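PDB 4R7S: tetratricopeptide repeat protein, which is of unknown function but, as a tetratricopeptide repeat protein of helical hairpins, probably serves as a scaffold for binding partner proteins. Local coordinates for residues His71-Thr76 with Tyr98-Ile103; Asn212-Arg217 with Glu238-Asn243. All coordinates share one frame; numbering follows the deposited sequence.

Overall arrangement
The single chain is an array of antiparallel helix pairs, and the two contacts sit on opposite sides of its centre, contact 1 in the earlier half and contact 2 near the C-terminal end. Their centres are 34 Å apart and their nearest atoms about 17 Å, so they do not touch; along the sequence contact 1 closes before contact 2 opens. Each ties loop to helix at a hairpin end: in contact 1 the loop entering helix 75-87 meets the later part of helix 91-104, and in contact 2 the start of helix 211-223 meets the loop that follows helix 227-238. Both are surface contacts with few polar features, and neither is tied to a known binding site.

Contact 1. Residues His71-Thr76 with Tyr98-Ile103; sequences HTKNIT and YNTLLI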
ATOM      1  N   HIS A  71     -22.757  -8.616  -7.791  1.00 49.08           N
ATOM      2  CA  HIS A  71     -22.371  -8.791  -6.394  1.00 48.33           C
ATOM      3  C   HIS A  71     -21.714  -7.524  -5.851  1.00 51.69           C
ATOM      4  O   HIS A  71     -20.613  -7.583  -5.307  1.00 50.63           O
ATOM      5  CB  HIS A  71     -21.409  -9.999  -6.294  1.00 48.50           C
ATOM      6  CG  HIS A  71     -21.932 -11.226  -6.976  1.00 51.67           C
ATOM      7  ND1 HIS A  71     -21.923 -11.340  -8.354  1.00 53.25           N
ATOM      8  CD2 HIS A  71     -22.528 -12.319  -6.448  1.00 53.15           C
ATOM      9  CE1 HIS A  71     -22.513 -12.492  -8.621  1.00 52.73           C
ATOM     10  NE2 HIS A  71     -22.871 -13.128  -7.505  1.00 52.99           N
ATOM     11  N   THR A  72     -22.425  -6.388  -5.965  1.00 49.60           N
ATOM     12  CA  THR A  72     -21.996  -5.023  -5.608  1.00 49.96           C
ATOM     13  C   THR A  72     -21.550  -4.822  -4.132  1.00 54.19           C
ATOM     14  O   THR A  72     -20.911  -3.803  -3.822  1.00 51.91           O
ATOM     15  CB  THR A  72     -23.111  -4.019  -5.923  1.00 55.04           C
ATOM     16  OG1 THR A  72     -24.272  -4.374  -5.174  1.00 59.18           O
ATOM     17  CG2 THR A  72     -23.425  -3.926  -7.420  1.00 47.72           C
ATOM     18  N   LYS A  73     -21.894  -5.756  -3.228  1.00 52.22           N
ATOM     19  CA  LYS A  73     -21.519  -5.571  -1.823  1.00 51.85           C
ATOM     20  C   LYS A  73     -20.582  -6.705  -1.307  1.00 55.71           C
ATOM     21  O   LYS A  73     -20.462  -6.926  -0.091  1.00 55.59           O
ATOM     22  CB  LYS A  73     -22.784  -5.392  -0.962  1.00 53.92           C
ATOM     23  CG  LYS A  73     -23.205  -3.909  -0.873  1.00 66.64           C
ATOM     24  CD  LYS A  73     -24.077  -3.381  -2.018  1.00 73.40           C
ATOM     25  CE  LYS A  73     -24.158  -1.869  -2.005  1.00 71.62           C
ATOM     26  NZ  LYS A  73     -25.336  -1.363  -2.770  1.00 76.47           N
ATOM     27  N   ASN A  74     -19.868  -7.369  -2.250  1.00 50.85           N
ATOM     28  CA  ASN A  74     -18.883  -8.415  -1.973  1.00 48.75           C
ATOM     29  C   ASN A  74     -17.573  -7.782  -1.465  1.00 48.21           C
ATOM     30  O   ASN A  74     -16.840  -7.152  -2.233  1.00 46.27           O
ATOM     31  CB  ASN A  74     -18.629  -9.271  -3.220  1.00 48.05           C
ATOM     32  CG  ASN A  74     -17.698 -10.421  -2.948  1.00 63.48           C
ATOM     33  OD1 ASN A  74     -16.476 -10.255  -2.765  1.00 56.50           O
ATOM     34  ND2 ASN A  74     -18.274 -11.609  -2.857  1.00 51.10           N
ATOM     35  N   ILE A  75     -17.294  -7.982  -0.171  1.00 44.46           N
ATOM     36  CA  ILE A  75     -16.126  -7.505   0.585  1.00 43.60           C
ATOM     37  C   ILE A  75     -14.828  -7.768  -0.187  1.00 44.92           C
ATOM     38  O   ILE A  75     -14.070  -6.820  -0.383  1.00 43.49           O
ATOM     39  CB  ILE A  75     -16.107  -8.154   2.008  1.00 46.86           C
ATOM     40  CG1 ILE A  75     -17.043  -7.387   2.947  1.00 49.02           C
ATOM     41  CG2 ILE A  75     -14.697  -8.220   2.628  1.00 47.66           C
ATOM     42  CD1 ILE A  75     -18.346  -8.044   3.194  1.00 68.30           C
ATOM     43  N   THR A  76     -14.599  -9.030  -0.658  1.00 40.29           N
ATOM     44  CA  THR A  76     -13.384  -9.415  -1.379  1.00 39.01           C
ATOM     45  C   THR A  76     -13.204  -8.596  -2.643  1.00 42.70           C
ATOM     46  O   THR A  76     -12.169  -7.962  -2.775  1.00 44.25           O
ATOM     47  CB  THR A  76     -13.350 -10.909  -1.672  1.00 43.11           C
ATOM     48  OG1 THR A  76     -13.418 -11.603  -0.430  1.00 38.46           O
ATOM     49  CG2 THR A  76     -12.077 -11.327  -2.399  1.00 42.96           C
ATOM     50  N   TYR A  98     -14.269   1.746  -0.724  1.00 37.57           N
ATOM     51  CA  TYR A  98     -14.148   1.589   0.735  1.00 36.98           C
ATOM     52  C   TYR A  98     -15.420   2.109   1.387  1.00 43.13           C
ATOM     53  O   TYR A  98     -15.880   1.542   2.376  1.00 44.00           O
ATOM     54  CB  TYR A  98     -12.898   2.290   1.323  1.00 37.57           C
ATOM     55  CG  TYR A  98     -11.589   1.629   0.925  1.00 39.03           C
ATOM     56  CD1 TYR A  98     -11.348   0.282   1.209  1.00 41.72           C
ATOM     57  CD2 TYR A  98     -10.582   2.353   0.291  1.00 37.76           C
ATOM     58  CE1 TYR A  98     -10.165  -0.341   0.816  1.00 41.34           C
ATOM     59  CE2 TYR A  98      -9.383   1.746  -0.085  1.00 37.62           C
ATOM     60  CZ  TYR A  98      -9.187   0.392   0.165  1.00 44.89           C
ATOM     61  OH  TYR A  98      -8.030  -0.244  -0.215  1.00 40.96           O
ATOM     62  N   ASN A  99     -16.027   3.144   0.797  1.00 39.98           N
ATOM     63  CA  ASN A  99     -17.278   3.687   1.314  1.00 41.05           C
ATOM     64  C   ASN A  99     -18.406   2.679   1.149  1.00 44.95           C
ATOM     65  O   ASN A  99     -19.156   2.456   2.093  1.00 44.91           O
ATOM     66  CB  ASN A  99     -17.619   4.994   0.639  1.00 42.56           C
ATOM     67  CG  ASN A  99     -16.782   6.142   1.119  1.00 55.70           C
ATOM     68  OD1 ASN A  99     -16.029   6.059   2.125  1.00 48.93           O
ATOM     69  ND2 ASN A  99     -16.921   7.255   0.407  1.00 41.29           N
ATOM     70  N   THR A 100     -18.479   2.025  -0.007  1.00 42.02           N
ATOM     71  CA  THR A 100     -19.459   0.966  -0.250  1.00 43.11           C
ATOM     72  C   THR A 100     -19.216  -0.142   0.783  1.00 47.56           C
ATOM     73  O   THR A 100     -20.141  -0.554   1.496  1.00 48.74           O
ATOM     74  CB  THR A 100     -19.360   0.439  -1.715  1.00 47.92           C
ATOM     75  OG1 THR A 100     -19.586   1.510  -2.635  1.00 46.61           O
ATOM     76  CG2 THR A 100     -20.336  -0.707  -2.000  1.00 43.12           C
ATOM     77  N   LEU A 101     -17.960  -0.591   0.879  1.00 42.67           N
ATOM     78  CA  LEU A 101     -17.564  -1.642   1.807  1.00 41.89           C
ATOM     79  C   LEU A 101     -17.936  -1.300   3.259  1.00 46.45           C
ATOM     80  O   LEU A 101     -18.622  -2.092   3.900  1.00 46.23           O
ATOM     81  CB  LEU A 101     -16.045  -1.899   1.693  1.00 40.33           C
ATOM     82  CG  LEU A 101     -15.578  -3.279   2.002  1.00 42.90           C
ATOM     83  CD1 LEU A 101     -14.205  -3.493   1.432  1.00 43.79           C
ATOM     84  CD2 LEU A 101     -15.548  -3.523   3.480  1.00 42.88           C
ATOM     85  N   LEU A 102     -17.508  -0.116   3.754  1.00 43.56           N
ATOM     86  CA  LEU A 102     -17.682   0.304   5.145  1.00 43.63           C
ATOM     87  C   LEU A 102     -19.126   0.706   5.524  1.00 49.89           C
ATOM     88  O   LEU A 102     -19.475   0.612   6.697  1.00 49.22           O
ATOM     89  CB  LEU A 102     -16.664   1.399   5.515  1.00 43.23           C
ATOM     90  CG  LEU A 102     -15.223   0.843   5.624  1.00 47.30           C
ATOM     91  CD1 LEU A 102     -14.177   1.927   5.555  1.00 46.89           C
ATOM     92  CD2 LEU A 102     -15.060  -0.077   6.851  1.00 48.23           C
ATOM     93  N   ILE A 103     -19.972   1.095   4.571  1.00 48.90           N
ATOM     94  CA  ILE A 103     -21.373   1.352   4.909  1.00 51.22           C
ATOM     95  C   ILE A 103     -22.009  -0.044   5.176  1.00 56.92           C
ATOM     96  O   ILE A 103     -22.779  -0.187   6.124  1.00 57.27           O
ATOM     97  CB  ILE A 103     -22.091   2.202   3.806  1.00 55.46           C
ATOM     98  CG1 ILE A 103     -21.584   3.684   3.783  1.00 56.16           C
ATOM     99  CG2 ILE A 103     -23.625   2.112   3.860  1.00 56.41           C
ATOM    100  CD1 ILE A 103     -21.638   4.517   5.121  1.00 62.91           C
TER
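I75 and L101 mark the closest backbone approach, with the CA of I75 6.2 Å from the CA of L101. Residues 71-74 form a type I beta turn, closed by the bond from N74 N to H71 O, and the chain then enters helix 75-87; residues 98-103 are a stretch of helix 91-104. N74 is the N-cap of helix 75-87: asparagine suits the place because its short side chain can reach over the first turn of the helix, where OD1 accepts a hydrogen bond from the backbone N of I77.

T100 of helix 91-104 meets the turn with its methyl. Its CG2 lies 3.6 Å from T72 O and 4.0 Å from K73 CE, the aliphatic part of the lysine crossing the threonine at about a right angle. With OG1 at chi1 -59°, beside the backbone N, CG2 lies anti to that N, and the hydroxyl bonds back to N96 O one helical turn earlier. Threonine thus offers the turn a methyl while its polar atom is satisfied within its own helix.

Helices 75-87 and 91-104 follow one another as an antiparallel pair, the arrangement from which tetratricopeptide repeat proteins are built. Here the start of one helix meets the later part of the next; farther along helix 75-87, L78 touches T100 and L101, and E79 touches L101.

L101, a buried leucine, reaches I75 with both branches. CD1 comes 3.8 Å from the carbonyl O of I75, while CD2 stands 4.2 Å from I75 CG1, the two side chains again crossing nearly perpendicularly. CG1 of I75, held beside its own backbone N, is thus offered to L101 at the limit of van der Waals contact; H108, in a loop, touches both residues.

Contact 2. Residues Asn212-Arg217 with Glu238-Asn243; sequences NLYVLR and ESMGYN
Y242 turns its side chain onto helix 211-223 through V215 and N212. From CB, its CG is carried anti to the backbone N (chi1 -169°), and the ring is laid against V215, whose CG2 stands 3.4 Å from the ring centroid and 4° off the normal, a CH-pi contact over the middle of one face. CD1 and CE1 meet the edge partner: N212 OD1 lies in the ring plane, 3.1 Å from CE1, with the amide turned 73° from the ring. At the tip, OH is 4.0 Å from V215 CG1. Valine suits its place because one branch can sit over the ring while the other runs toward the hydroxyl end. Were Y242 an alanine, the V215 methyls would probably lose their aromatic neighbour and N212 OD1 the ring edge it faces.

Nearer the end of helix 227-238, selenomethionine M240 bends at its third torsion and brings SE 3.7 Å from Y214 CD2, an oblique Met-aromatic contact. G241 then ends the helix in a Schellman motif; at its positive phi a CB would press on the carbonyl O of the residue before, which explains the glycine. I247 of helix 244-252 touches both V215 and Y242. The loop is thus held to this helical hairpin mainly by dispersion, with a probable weak electrostatic contribution from the amide oxygen facing the positive rim of the ring.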
ATOM      1  N   ASN A 212      12.603   4.437   0.024  1.00 43.99           N
ATOM      2  CA  ASN A 212      12.148   5.649   0.702  1.00 42.27           C
ATOM      3  C   ASN A 212      13.197   6.166   1.672  1.00 45.95           C
ATOM      4  O   ASN A 212      13.417   7.378   1.744  1.00 45.70           O
ATOM      5  CB  ASN A 212      10.840   5.367   1.438  1.00 41.07           C
ATOM      6  CG  ASN A 212       9.606   5.492   0.582  1.00 57.93           C
ATOM      7  OD1 ASN A 212       9.655   5.651  -0.632  1.00 57.86           O
ATOM      8  ND2 ASN A 212       8.457   5.431   1.202  1.00 53.23           N
ATOM      9  N   LEU A 213      13.877   5.240   2.384  1.00 42.09           N
ATOM     10  CA  LEU A 213      14.902   5.598   3.339  1.00 41.25           C
ATOM     11  C   LEU A 213      16.167   6.066   2.620  1.00 44.90           C
ATOM     12  O   LEU A 213      16.869   6.933   3.156  1.00 44.28           O
ATOM     13  CB  LEU A 213      15.197   4.463   4.336  1.00 40.85           C
ATOM     14  CG  LEU A 213      15.812   4.946   5.655  1.00 44.26           C
ATOM     15  CD1 LEU A 213      14.800   5.751   6.492  1.00 43.54           C
ATOM     16  CD2 LEU A 213      16.475   3.811   6.422  1.00 44.91           C
ATOM     17  N   TYR A 214      16.432   5.556   1.395  1.00 41.79           N
ATOM     18  CA  TYR A 214      17.587   6.032   0.626  1.00 41.54           C
ATOM     19  C   TYR A 214      17.304   7.460   0.159  1.00 44.09           C
ATOM     20  O   TYR A 214      18.186   8.304   0.268  1.00 43.20           O
ATOM     21  CB  TYR A 214      17.929   5.107  -0.550  1.00 43.84           C
ATOM     22  CG  TYR A 214      18.836   3.947  -0.195  1.00 46.55           C
ATOM     23  CD1 TYR A 214      20.219   4.105  -0.156  1.00 48.68           C
ATOM     24  CD2 TYR A 214      18.315   2.684   0.069  1.00 47.69           C
ATOM     25  CE1 TYR A 214      21.063   3.043   0.180  1.00 49.38           C
ATOM     26  CE2 TYR A 214      19.151   1.607   0.389  1.00 48.98           C
ATOM     27  CZ  TYR A 214      20.529   1.787   0.421  1.00 58.17           C
ATOM     28  OH  TYR A 214      21.368   0.721   0.677  1.00 59.10           O
ATOM     29  N   VAL A 215      16.047   7.756  -0.268  1.00 41.16           N
ATOM     30  CA  VAL A 215      15.627   9.118  -0.668  1.00 40.78           C
ATOM     31  C   VAL A 215      15.785  10.046   0.544  1.00 44.00           C
ATOM     32  O   VAL A 215      16.401  11.100   0.420  1.00 43.58           O
ATOM     33  CB  VAL A 215      14.187   9.171  -1.254  1.00 44.41           C
ATOM     34  CG1 VAL A 215      13.648  10.604  -1.325  1.00 44.24           C
ATOM     35  CG2 VAL A 215      14.130   8.519  -2.622  1.00 44.14           C
ATOM     36  N   LEU A 216      15.274   9.610   1.721  1.00 40.56           N
ATOM     37  CA  LEU A 216      15.343  10.328   2.991  1.00 39.31           C
ATOM     38  C   LEU A 216      16.797  10.645   3.369  1.00 42.79           C
ATOM     39  O   LEU A 216      17.105  11.815   3.638  1.00 43.07           O
ATOM     40  CB  LEU A 216      14.642   9.551   4.123  1.00 38.89           C
ATOM     41  CG  LEU A 216      14.349  10.391   5.387  1.00 43.48           C
ATOM     42  CD1 LEU A 216      13.449  11.606   5.074  1.00 43.74           C
ATOM     43  CD2 LEU A 216      13.758   9.552   6.490  1.00 44.08           C
ATOM     44  N   ARG A 217      17.693   9.634   3.346  1.00 38.06           N
ATOM     45  CA  ARG A 217      19.111   9.885   3.608  1.00 37.67           C
ATOM     46  C   ARG A 217      19.733  10.818   2.529  1.00 41.06           C
ATOM     47  O   ARG A 217      20.578  11.661   2.852  1.00 41.86           O
ATOM     48  CB  ARG A 217      19.905   8.578   3.694  1.00 36.75           C
ATOM     49  CG  ARG A 217      21.271   8.813   4.348  1.00 39.36           C
ATOM     50  CD  ARG A 217      21.964   7.530   4.685  1.00 46.25           C
ATOM     51  NE  ARG A 217      22.392   6.834   3.478  1.00 46.77           N
ATOM     52  CZ  ARG A 217      23.203   5.791   3.483  1.00 55.43           C
ATOM     53  NH1 ARG A 217      23.662   5.304   4.628  1.00 38.98           N
ATOM     54  NH2 ARG A 217      23.559   5.215   2.341  1.00 45.06           N
ATOM     55  N   GLU A 238      16.485   4.735  -7.009  1.00 50.70           N
ATOM     56  CA  GLU A 238      15.946   4.562  -8.366  1.00 51.58           C
ATOM     57  C   GLU A 238      16.051   3.075  -8.776  1.00 56.26           C
ATOM     58  O   GLU A 238      15.052   2.474  -9.215  1.00 56.17           O
ATOM     59  CB  GLU A 238      16.684   5.473  -9.362  1.00 53.28           C
ATOM     60  CG  GLU A 238      16.210   5.345 -10.801  1.00 63.62           C
ATOM     61  CD  GLU A 238      16.777   6.353 -11.784  1.00 91.46           C
ATOM     62  OE1 GLU A 238      17.948   6.780 -11.623  1.00 73.01           O
ATOM     63  OE2 GLU A 238      16.046   6.690 -12.744  1.00 95.27           O
ATOM     64  N   SER A 239      17.247   2.476  -8.547  1.00 51.27           N
ATOM     65  CA  SER A 239      17.526   1.068  -8.819  1.00 50.47           C
ATOM     66  C   SER A 239      16.588   0.146  -8.017  1.00 54.46           C
ATOM     67  O   SER A 239      16.512  -1.049  -8.312  1.00 55.29           O
ATOM     68  CB  SER A 239      18.983   0.743  -8.500  1.00 52.26           C
ATOM     69  OG  SER A 239      19.178   0.443  -7.127  1.00 59.73           O
HETATM   70  N   MSE A 240      15.885   0.708  -7.000  1.00 48.96           N
HETATM   71  CA  MSE A 240      14.968  -0.019  -6.122  1.00 47.06           C
HETATM   72  C   MSE A 240      13.487   0.244  -6.472  1.00 53.73           C
HETATM   73  O   MSE A 240      12.586  -0.257  -5.780  1.00 53.76           O
HETATM   74  CB  MSE A 240      15.264   0.337  -4.661  1.00 47.59           C
HETATM   75  CG  MSE A 240      16.545  -0.309  -4.168  1.00 52.56           C
HETATM   76 SE   MSE A 240      17.050   0.251  -2.388  0.75 57.09          SE
HETATM   77  CE  MSE A 240      15.720  -0.821  -1.377  1.00 53.37           C
ATOM     78  N   GLY A 241      13.254   1.002  -7.546  1.00 51.66           N
ATOM     79  CA  GLY A 241      11.910   1.293  -8.034  1.00 51.41           C
ATOM     80  C   GLY A 241      11.193   2.503  -7.470  1.00 54.62           C
ATOM     81  O   GLY A 241       9.961   2.565  -7.558  1.00 55.30           O
ATOM     82  N   TYR A 242      11.934   3.496  -6.928  1.00 48.94           N
ATOM     83  CA  TYR A 242      11.325   4.741  -6.443  1.00 47.68           C
ATOM     84  C   TYR A 242      10.855   5.555  -7.641  1.00 53.82           C
ATOM     85  O   TYR A 242      11.534   5.514  -8.673  1.00 54.57           O
ATOM     86  CB  TYR A 242      12.335   5.557  -5.602  1.00 47.48           C
ATOM     87  CG  TYR A 242      11.716   6.718  -4.848  1.00 47.04           C
ATOM     88  CD1 TYR A 242      11.226   6.554  -3.552  1.00 47.45           C
ATOM     89  CD2 TYR A 242      11.628   7.982  -5.423  1.00 48.91           C
ATOM     90  CE1 TYR A 242      10.642   7.618  -2.858  1.00 47.91           C
ATOM     91  CE2 TYR A 242      11.060   9.053  -4.734  1.00 50.89           C
ATOM     92  CZ  TYR A 242      10.570   8.868  -3.451  1.00 55.22           C
ATOM     93  OH  TYR A 242      10.015   9.926  -2.771  1.00 57.19           O
ATOM     94  N   ASN A 243       9.731   6.317  -7.508  1.00 51.20           N
ATOM     95  CA  ASN A 243       9.165   7.173  -8.566  1.00 52.38           C
ATOM     96  C   ASN A 243      10.268   7.835  -9.420  1.00 58.52           C
ATOM     97  O   ASN A 243      11.018   8.695  -8.935  1.00 58.30           O
ATOM     98  CB  ASN A 243       8.208   8.246  -8.010  1.00 52.93           C
ATOM     99  CG  ASN A 243       7.409   8.950  -9.095  1.00 76.53           C
ATOM    100  OD1 ASN A 243       7.913   9.798  -9.834  1.00 71.01           O
ATOM    101  ND2 ASN A 243       6.150   8.595  -9.243  1.00 70.88           N
TER